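Local coordinates for Pex protein (Anabaena sp. PCC 7120, PDB 2DQL), which is associated with the cyanobacterial circadian clock and, as a member of the PadR-like winged-helix family, probably acts as a DNA-binding transcriptional regulator, at residues A[52-55]-A[56-60]; A[16-19]-A[20-24]. All blocks are in the same frame, centred on the assembly; numbering follows the deposited sequence.

Interaction 1 of 2, residues A[52-55]-A[56-60]; sequences YRLS and DTVLY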
ATOM      1  N   TYR A  52      -1.321   8.239   8.830  1.00 29.46           N
ATOM      2  CA  TYR A  52      -1.324   6.782   8.870  1.00 28.15           C
ATOM      3  C   TYR A  52      -2.659   6.237   9.353  1.00 26.78           C
ATOM      4  O   TYR A  52      -3.403   6.916  10.061  1.00 26.61           O
ATOM      5  CB  TYR A  52      -0.207   6.274   9.784  1.00 28.95           C
ATOM      6  CG  TYR A  52       1.169   6.475   9.206  1.00 29.61           C
ATOM      7  CD1 TYR A  52       1.777   5.479   8.442  1.00 29.94           C
ATOM      8  CD2 TYR A  52       1.845   7.679   9.383  1.00 30.43           C
ATOM      9  CE1 TYR A  52       3.026   5.679   7.868  1.00 30.57           C
ATOM     10  CE2 TYR A  52       3.092   7.890   8.811  1.00 30.95           C
ATOM     11  CZ  TYR A  52       3.675   6.889   8.057  1.00 30.95           C
ATOM     12  OH  TYR A  52       4.912   7.103   7.497  1.00 31.98           O
ATOM     13  N   ARG A  53      -2.955   5.006   8.958  1.00 25.19           N
ATOM     14  CA  ARG A  53      -4.190   4.346   9.351  1.00 24.07           C
ATOM     15  C   ARG A  53      -3.927   2.867   9.583  1.00 22.83           C
ATOM     16  O   ARG A  53      -2.970   2.299   9.058  1.00 22.16           O
ATOM     17  CB  ARG A  53      -5.255   4.495   8.260  1.00 24.44           C
ATOM     18  CG  ARG A  53      -5.720   5.920   8.013  1.00 24.84           C
ATOM     19  CD  ARG A  53      -6.609   6.431   9.133  1.00 25.43           C
ATOM     20  NE  ARG A  53      -7.145   7.758   8.834  1.00 25.90           N
ATOM     21  CZ  ARG A  53      -6.434   8.883   8.849  1.00 25.81           C
ATOM     22  NH1 ARG A  53      -5.144   8.862   9.154  1.00 25.63           N
ATOM     23  NH2 ARG A  53      -7.017  10.034   8.546  1.00 26.03           N
ATOM     24  N   LEU A  54      -4.787   2.245  10.378  1.00 21.91           N
ATOM     25  CA  LEU A  54      -4.673   0.819  10.646  1.00 21.06           C
ATOM     26  C   LEU A  54      -6.052   0.226  10.415  1.00 20.79           C
ATOM     27  O   LEU A  54      -7.013   0.605  11.086  1.00 20.55           O
ATOM     28  CB  LEU A  54      -4.231   0.560  12.092  1.00 20.59           C
ATOM     29  CG  LEU A  54      -4.196  -0.919  12.504  1.00 19.69           C
ATOM     30  CD1 LEU A  54      -3.281  -1.718  11.583  1.00 19.67           C
ATOM     31  CD2 LEU A  54      -3.721  -1.025  13.951  1.00 19.67           C
ATOM     32  N   SER A  55      -6.147  -0.688   9.456  1.00 20.93           N
ATOM     33  CA  SER A  55      -7.419  -1.321   9.140  1.00 21.21           C
ATOM     34  C   SER A  55      -7.739  -2.388  10.168  1.00 21.51           C
ATOM     35  O   SER A  55      -6.856  -2.911  10.848  1.00 21.31           O
ATOM     36  CB  SER A  55      -7.375  -1.973   7.753  1.00 20.97           C
ATOM     37  OG  SER A  55      -6.638  -3.182   7.778  1.00 20.63           O
ATOM     38  N   ASP A  56      -9.019  -2.708  10.269  1.00 22.05           N
ATOM     39  CA  ASP A  56      -9.476  -3.720  11.194  1.00 22.32           C
ATOM     40  C   ASP A  56      -8.857  -5.064  10.799  1.00 21.69           C
ATOM     41  O   ASP A  56      -8.467  -5.855  11.655  1.00 21.25           O
ATOM     42  CB  ASP A  56     -11.004  -3.775  11.139  1.00 23.88           C
ATOM     43  CG  ASP A  56     -11.589  -4.675  12.185  1.00 24.95           C
ATOM     44  OD1 ASP A  56     -12.147  -5.725  11.804  1.00 26.73           O
ATOM     45  OD2 ASP A  56     -11.488  -4.334  13.383  1.00 26.44           O
ATOM     46  N   THR A  57      -8.747  -5.307   9.493  1.00 21.28           N
ATOM     47  CA  THR A  57      -8.177  -6.552   8.983  1.00 20.92           C
ATOM     48  C   THR A  57      -6.694  -6.710   9.330  1.00 19.95           C
ATOM     49  O   THR A  57      -6.262  -7.778   9.751  1.00 19.81           O
ATOM     50  CB  THR A  57      -8.362  -6.656   7.443  1.00 21.68           C
ATOM     51  OG1 THR A  57      -9.758  -6.788   7.146  1.00 23.15           O
ATOM     52  CG2 THR A  57      -7.619  -7.863   6.881  1.00 21.72           C
ATOM     53  N   VAL A  58      -5.907  -5.654   9.157  1.00 19.36           N
ATOM     54  CA  VAL A  58      -4.492  -5.754   9.483  1.00 18.62           C
ATOM     55  C   VAL A  58      -4.309  -5.819  11.001  1.00 17.81           C
ATOM     56  O   VAL A  58      -3.436  -6.528  11.491  1.00 17.66           O
ATOM     57  CB  VAL A  58      -3.690  -4.571   8.901  1.00 18.75           C
ATOM     58  CG1 VAL A  58      -2.233  -4.644   9.364  1.00 19.09           C
ATOM     59  CG2 VAL A  58      -3.759  -4.620   7.372  1.00 19.33           C
ATOM     60  N   LEU A  59      -5.136  -5.084  11.738  1.00 17.27           N
ATOM     61  CA  LEU A  59      -5.062  -5.107  13.200  1.00 17.16           C
ATOM     62  C   LEU A  59      -5.163  -6.540  13.706  1.00 17.35           C
ATOM     63  O   LEU A  59      -4.315  -7.002  14.471  1.00 16.68           O
ATOM     64  CB  LEU A  59      -6.202  -4.283  13.819  1.00 16.76           C
ATOM     65  CG  LEU A  59      -6.466  -4.519  15.318  1.00 17.13           C
ATOM     66  CD1 LEU A  59      -5.225  -4.137  16.123  1.00 16.53           C
ATOM     67  CD2 LEU A  59      -7.677  -3.709  15.773  1.00 17.19           C
ATOM     68  N   TYR A  60      -6.174  -7.264  13.251  1.00 17.63           N
ATOM     69  CA  TYR A  60      -6.372  -8.603  13.791  1.00 18.01           C
ATOM     70  C   TYR A  60      -5.452  -9.609  13.109  1.00 17.48           C
ATOM     71  O   TYR A  60      -5.173 -10.685  13.706  1.00 17.33           O
ATOM     72  CB  TYR A  60      -7.866  -8.889  13.962  1.00 19.45           C
ATOM     73  CG  TYR A  60      -8.515  -8.112  15.086  1.00 20.26           C
ATOM     74  CD1 TYR A  60      -8.353  -8.501  16.410  1.00 20.87           C
ATOM     75  CD2 TYR A  60      -9.288  -6.989  14.824  1.00 20.75           C
ATOM     76  CE1 TYR A  60      -8.942  -7.794  17.439  1.00 21.32           C
ATOM     77  CE2 TYR A  60      -9.880  -6.276  15.849  1.00 21.14           C
ATOM     78  CZ  TYR A  60      -9.706  -6.683  17.153  1.00 21.40           C
ATOM     79  OH  TYR A  60     -10.295  -5.975  18.175  1.00 22.12           O
TER

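Interaction 2 of 2, residues A[16-19]-A[20-24]; sequences TYLC and QEVAI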
ATOM      1  N   THR A  16      -1.334   6.509   4.768  1.00 26.96           N
ATOM      2  CA  THR A  16      -0.754   5.200   4.500  1.00 26.86           C
ATOM      3  C   THR A  16      -1.327   4.172   5.470  1.00 26.37           C
ATOM      4  O   THR A  16      -1.279   4.374   6.683  1.00 26.37           O
ATOM      5  CB  THR A  16       0.781   5.207   4.689  1.00 27.38           C
ATOM      6  OG1 THR A  16       1.371   6.190   3.831  1.00 28.24           O
ATOM      7  CG2 THR A  16       1.364   3.840   4.362  1.00 27.48           C
ATOM      8  N   TYR A  17      -1.878   3.086   4.936  1.00 25.56           N
ATOM      9  CA  TYR A  17      -2.416   2.022   5.781  1.00 24.83           C
ATOM     10  C   TYR A  17      -1.273   1.067   6.081  1.00 23.73           C
ATOM     11  O   TYR A  17      -0.601   0.589   5.171  1.00 23.94           O
ATOM     12  CB  TYR A  17      -3.548   1.266   5.079  1.00 25.25           C
ATOM     13  CG  TYR A  17      -4.899   1.903   5.265  1.00 26.38           C
ATOM     14  CD1 TYR A  17      -5.230   3.090   4.610  1.00 26.85           C
ATOM     15  CD2 TYR A  17      -5.835   1.348   6.137  1.00 26.67           C
ATOM     16  CE1 TYR A  17      -6.461   3.709   4.822  1.00 27.51           C
ATOM     17  CE2 TYR A  17      -7.065   1.957   6.356  1.00 27.43           C
ATOM     18  CZ  TYR A  17      -7.371   3.137   5.698  1.00 27.38           C
ATOM     19  OH  TYR A  17      -8.578   3.752   5.933  1.00 28.57           O
ATOM     20  N   LEU A  18      -1.047   0.792   7.360  1.00 22.45           N
ATOM     21  CA  LEU A  18       0.037  -0.093   7.752  1.00 21.23           C
ATOM     22  C   LEU A  18      -0.147  -1.514   7.237  1.00 20.93           C
ATOM     23  O   LEU A  18      -1.270  -2.014   7.158  1.00 20.91           O
ATOM     24  CB  LEU A  18       0.155  -0.144   9.283  1.00 20.36           C
ATOM     25  CG  LEU A  18       0.281   1.173  10.054  1.00 19.85           C
ATOM     26  CD1 LEU A  18       0.522   0.861  11.530  1.00 20.03           C
ATOM     27  CD2 LEU A  18       1.433   2.008   9.495  1.00 19.83           C
ATOM     28  N   CYS A  19       0.957  -2.160   6.879  1.00 20.48           N
ATOM     29  CA  CYS A  19       0.901  -3.547   6.443  1.00 20.66           C
ATOM     30  C   CYS A  19       1.122  -4.321   7.739  1.00 20.23           C
ATOM     31  O   CYS A  19       1.464  -3.722   8.762  1.00 19.89           O
ATOM     32  CB  CYS A  19       2.003  -3.864   5.430  1.00 21.30           C
ATOM     33  SG  CYS A  19       3.688  -3.622   6.022  1.00 22.33           S
ATOM     34  N   GLN A  20       0.938  -5.635   7.698  1.00 19.99           N
ATOM     35  CA  GLN A  20       1.079  -6.464   8.893  1.00 19.81           C
ATOM     36  C   GLN A  20       2.401  -6.326   9.644  1.00 19.21           C
ATOM     37  O   GLN A  20       2.409  -6.163  10.867  1.00 18.52           O
ATOM     38  CB  GLN A  20       0.853  -7.938   8.542  1.00 20.63           C
ATOM     39  CG  GLN A  20       0.677  -8.836   9.761  1.00 22.17           C
ATOM     40  CD  GLN A  20       0.437 -10.286   9.387  1.00 23.38           C
ATOM     41  OE1 GLN A  20      -0.373 -10.583   8.508  1.00 25.01           O
ATOM     42  NE2 GLN A  20       1.138 -11.197  10.055  1.00 24.46           N
ATOM     43  N   GLU A  21       3.515  -6.389   8.924  1.00 18.71           N
ATOM     44  CA  GLU A  21       4.821  -6.289   9.556  1.00 18.54           C
ATOM     45  C   GLU A  21       4.986  -5.012  10.370  1.00 17.84           C
ATOM     46  O   GLU A  21       5.500  -5.045  11.490  1.00 17.91           O
ATOM     47  CB  GLU A  21       5.929  -6.388   8.501  1.00 18.96           C
ATOM     48  CG  GLU A  21       5.964  -7.725   7.768  1.00 20.90           C
ATOM     49  CD  GLU A  21       5.116  -7.753   6.501  1.00 21.59           C
ATOM     50  OE1 GLU A  21       4.070  -7.070   6.438  1.00 21.93           O
ATOM     51  OE2 GLU A  21       5.497  -8.484   5.564  1.00 23.54           O
ATOM     52  N   VAL A  22       4.545  -3.890   9.811  1.00 17.11           N
ATOM     53  CA  VAL A  22       4.654  -2.609  10.494  1.00 17.00           C
ATOM     54  C   VAL A  22       3.646  -2.517  11.643  1.00 16.42           C
ATOM     55  O   VAL A  22       3.974  -2.044  12.725  1.00 16.31           O
ATOM     56  CB  VAL A  22       4.426  -1.435   9.517  1.00 17.42           C
ATOM     57  CG1 VAL A  22       4.495  -0.108  10.269  1.00 18.10           C
ATOM     58  CG2 VAL A  22       5.484  -1.475   8.409  1.00 17.88           C
ATOM     59  N   ALA A  23       2.424  -2.985  11.409  1.00 15.78           N
ATOM     60  CA  ALA A  23       1.390  -2.942  12.445  1.00 15.46           C
ATOM     61  C   ALA A  23       1.806  -3.732  13.686  1.00 15.18           C
ATOM     62  O   ALA A  23       1.512  -3.328  14.812  1.00 15.08           O
ATOM     63  CB  ALA A  23       0.081  -3.488  11.896  1.00 15.05           C
ATOM     64  N   ILE A  24       2.483  -4.857  13.478  1.00 14.91           N
ATOM     65  CA  ILE A  24       2.933  -5.678  14.598  1.00 14.64           C
ATOM     66  C   ILE A  24       3.876  -4.866  15.489  1.00 14.44           C
ATOM     67  O   ILE A  24       3.751  -4.882  16.714  1.00 13.97           O
ATOM     68  CB  ILE A  24       3.662  -6.942  14.094  1.00 14.75           C
ATOM     69  CG1 ILE A  24       2.652  -7.911  13.466  1.00 14.98           C
ATOM     70  CG2 ILE A  24       4.429  -7.604  15.235  1.00 15.31           C
ATOM     71  CD1 ILE A  24       3.310  -9.084  12.731  1.00 15.63           C
TER

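Interaction 1 of 2, residues A[52-55]-A[56-60]
Ser55 OG accepts the backbone N-H of Val58 at 2.9 Å between OG and N, a nearly straight bond (165° at the hydrogen), and so caps the N-terminus of helix 56-68. This serine N-cap joins a strand to the helix that, in winged-helix proteins of the PadR type, probably serves for DNA recognition. The hydroxyl reaches the amide because it sits between the backbone N and the carbonyl carbon of its own residue (chi1 76°), turned back over the first helical turn. Val58 takes part twice: besides giving its N-H, it brings CG2 to 3.2 Å from Ser55 OG, a tight approach of the methyl to the hydroxyl oxygen. The carbonyl of the same serine starts the regular helical pattern, with Leu59 N 2.9 Å from Ser55 O.

One residue earlier, Leu54 supplies the apolar half of the junction. Its CD1 touches Val58 CG1 at 3.8 Å, while CD2 lies 4.1 Å from Leu59 CD1, the two leucine side chains crossing roughly at right angles. Its two methyls thus divide between Val58 and Leu59, and beyond these contacts the side chain also meets Leu45 of helix 38-48 and Ala23 of helix 20-31. With an alanine here both methyl branches go, which is likely to open a gap beside Val58 and Leu59 where these helices meet the capped end. Farther along the turn, Leu59 CG lies above one face of the Tyr60 ring, displaced toward its rim, and Asp56 OD2 approaches the edge of that ring in its plane, 3.5 Å from Tyr60 CE2.

Interaction 2 of 2, residues A[16-19]-A[20-24]
Cys19 and Ala23 carry the polar part of the junction at the N-terminus of helix 20-31, in which strand 16-17 leads into the helix through a cysteine at the N-cap position. Cys19 O receives the amide of Ala23, 2.9 Å from its N, as the first bond of the helical series. The methyl of Ala23 lies against the same oxygen, its CB 3.4 Å from Cys19 O.

The apolar contacts centre on Val22, whose two methyls meet different partners. Val22 CG1 meets Leu18 CD2 at 3.8 Å, the two side chains crossing at about a right angle. In a separate contact Leu18 CB faces Ala23 CB, 4.2 Å away. Both Leu18 and Val22 rest on Trp106 of helix 96-112 as well, which joins this turn to the long C-terminal helix.

On the other branch, Val22 CG2 packs on the sulfur of Cys19, with SG set between the backbone N and the carbonyl carbon (chi1 60°), over the first turn. This side faces the dimer partner, for Phe9 of the second subunit packs on both residues. The bent chain of Glu21 returns alongside, setting its OE1 3.5 Å from Cys19 SG.

In the fold
In both junctions of this winged-helix fold a short strand leads through an N-cap residue into a helix, though a side-chain capping bond is made by Ser55 alone of the two. Interaction 2 comes first in the chain and interaction 1 later, their centres about 7 Å apart. Strands 16-17 and 52-53 run parallel as neighbours, probably hydrogen-bonded from Arg53 to Thr16 and Leu18, so the two helix starts are fixed side by side. Val58 also packs on Leu18 and Ala23, bringing helix 56-68 against helix 20-31. Interaction 2 faces the second subunit and helix 96-112, whereas interaction 1 begins the probable recognition helix, so the strand pair links the two in structure.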